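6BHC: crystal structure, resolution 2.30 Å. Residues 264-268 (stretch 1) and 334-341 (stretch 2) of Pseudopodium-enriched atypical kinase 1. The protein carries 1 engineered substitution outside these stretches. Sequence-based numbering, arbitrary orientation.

Stretch 1 (264-268) LAPEI
Stretch 2, residues 334-341: NPNPSERI

A salt bridge between Glu 267 and Arg 340 joins the two stretches, with prolines packed around it. The contact is small, burying 217 Å² over both sides. Glu 267 contributes most, followed by Arg 340 and Pro 266.

Stretch 1 is extended at Leu 264 and Ala 265 (phi/psi -63/153 at the latter). It then turns to helical angles from Pro 266 (-60/-32) through Ile 268. Ile 268 N bonds to Ala 265 O at 3.0 Å. In stretch 2, residues 337-339 have helical phi/psi, and Arg 340 N bonds to Asn 336 O at 2.9 Å. Arg 340 itself is extended (-65/130). In register, Pro 266 CA lies 5.7 Å from Pro 335 CA, and Glu 267 CA lies 7.3 Å from Pro 337 CA.

Glu 267 points its CA-to-CB bond toward stretch 2, with chi1 p (63°), chi2 m (-88°) and chi3 18°. Its carboxylate meets the guanidinium edge through two hydrogen bonds: Arg 340 NH2 to Glu 267 OE1 at 2.8 Å, and Arg 340 NH1 to Glu 267 OE2 at 3.0 Å. Paired donors and paired acceptors of opposite charge suit this two-point contact. Glu 267 CD also lies 3.4 Å from Pro 337 CG.

Arg 340 is buried, and its CA-to-CB bond points toward stretch 1. Its chi angles are t, t, m (-49°) and 158°. Arg 340 NE and NH2 donate to Asn 334 O at 3.0 and 3.1 Å, tying the guanidinium to its own stretch. Ala 265 is small and buried, and its CB sits 3.6 Å from Arg 340 NH1.

Pro 266, C-gamma exo, extends the contact with an apolar ring. Its CG lies 4.0 Å from Pro 335 CB, and its CD lies 3.8 Å from Arg 340 NH2. Pro 335 is C-gamma endo, with its CA-to-CB bond sideways.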

# COMPACT_ATOMS: atom_id res chain seq x y z
N LEU A 264 -24.07 39.42 4.35
CA LEU A 264 -23.32 40.25 3.41
C LEU A 264 -22.12 40.87 4.11
O LEU A 264 -22.22 41.36 5.24
CB LEU A 264 -24.21 41.36 2.83
CG LEU A 264 -25.37 40.91 1.95
CD1 LEU A 264 -26.11 42.13 1.40
CD2 LEU A 264 -24.87 40.02 0.83
N ALA A 265 -20.97 40.84 3.44
CA ALA A 265 -19.75 41.38 4.01
C ALA A 265 -19.90 42.88 4.25
O ALA A 265 -20.68 43.55 3.56
CB ALA A 265 -18.57 41.10 3.08
N PRO A 266 -19.17 43.43 5.22
CA PRO A 266 -19.33 44.86 5.54
C PRO A 266 -19.04 45.79 4.38
O PRO A 266 -19.65 46.86 4.29
CB PRO A 266 -18.35 45.08 6.69
CG PRO A 266 -18.18 43.73 7.31
CD PRO A 266 -18.26 42.76 6.17
N GLU A 267 -18.11 45.43 3.48
CA GLU A 267 -17.79 46.32 2.37
C GLU A 267 -18.96 46.45 1.40
O GLU A 267 -19.09 47.48 0.73
CB GLU A 267 -16.54 45.83 1.64
CG GLU A 267 -16.66 44.47 0.98
CD GLU A 267 -16.29 43.33 1.91
OE1 GLU A 267 -16.27 43.53 3.15
OE2 GLU A 267 -16.01 42.22 1.41
N ILE A 268 -19.82 45.44 1.33
CA ILE A 268 -20.99 45.52 0.45
C ILE A 268 -21.98 46.55 0.97
O ILE A 268 -22.68 47.20 0.19
CB ILE A 268 -21.64 44.13 0.32
CG1 ILE A 268 -20.62 43.11 -0.20
CG2 ILE A 268 -22.85 44.18 -0.61
CD1 ILE A 268 -20.06 43.44 -1.56
N ASN A 334 -13.14 39.39 9.41
CA ASN A 334 -12.49 40.68 9.50
C ASN A 334 -13.25 41.69 8.64
O ASN A 334 -13.43 41.46 7.44
CB ASN A 334 -11.03 40.57 9.04
CG ASN A 334 -10.22 41.82 9.36
OD1 ASN A 334 -10.66 42.94 9.13
ND2 ASN A 334 -9.02 41.61 9.88
N PRO A 335 -13.70 42.81 9.21
CA PRO A 335 -14.48 43.77 8.41
C PRO A 335 -13.69 44.43 7.30
O PRO A 335 -14.30 45.02 6.40
CB PRO A 335 -14.95 44.80 9.45
CG PRO A 335 -13.96 44.69 10.57
CD PRO A 335 -13.54 43.25 10.61
N ASN A 336 -12.36 44.35 7.33
CA ASN A 336 -11.54 44.93 6.27
C ASN A 336 -11.20 43.86 5.26
O ASN A 336 -10.51 42.89 5.61
CB ASN A 336 -10.27 45.53 6.85
CG ASN A 336 -9.41 46.20 5.79
OD1 ASN A 336 -9.89 46.57 4.72
ND2 ASN A 336 -8.13 46.37 6.09
N PRO A 337 -11.65 43.98 4.00
CA PRO A 337 -11.39 42.91 3.03
C PRO A 337 -9.91 42.67 2.77
O PRO A 337 -9.50 41.53 2.54
CB PRO A 337 -12.11 43.40 1.77
CG PRO A 337 -13.10 44.41 2.25
CD PRO A 337 -12.47 45.06 3.44
N SER A 338 -9.09 43.73 2.79
CA SER A 338 -7.67 43.58 2.52
C SER A 338 -6.96 42.79 3.62
O SER A 338 -5.93 42.16 3.35
CB SER A 338 -7.01 44.94 2.35
OG SER A 338 -7.14 45.72 3.53
N GLU A 339 -7.49 42.81 4.84
CA GLU A 339 -6.94 42.03 5.94
C GLU A 339 -7.64 40.69 6.13
O GLU A 339 -7.11 39.82 6.83
CB GLU A 339 -7.00 42.83 7.25
CG GLU A 339 -6.06 44.02 7.30
CD GLU A 339 -4.65 43.65 7.73
OE1 GLU A 339 -4.03 44.45 8.46
OE2 GLU A 339 -4.17 42.57 7.35
N ARG A 340 -8.81 40.50 5.53
CA ARG A 340 -9.51 39.22 5.60
C ARG A 340 -8.68 38.14 4.90
O ARG A 340 -8.24 38.34 3.77
CB ARG A 340 -10.89 39.34 4.97
CG ARG A 340 -11.81 38.15 5.19
CD ARG A 340 -13.17 38.42 4.57
NE ARG A 340 -13.68 39.74 4.96
CZ ARG A 340 -14.60 40.42 4.29
NH1 ARG A 340 -15.12 39.92 3.18
NH2 ARG A 340 -14.99 41.61 4.72
N ILE A 341 -8.48 37.01 5.58
CA ILE A 341 -7.61 35.98 5.03
C ILE A 341 -8.24 35.35 3.79
O ILE A 341 -9.46 35.41 3.57
CB ILE A 341 -7.29 34.90 6.09
CG1 ILE A 341 -8.57 34.15 6.49
CG2 ILE A 341 -6.61 35.52 7.30
CD1 ILE A 341 -8.30 32.91 7.31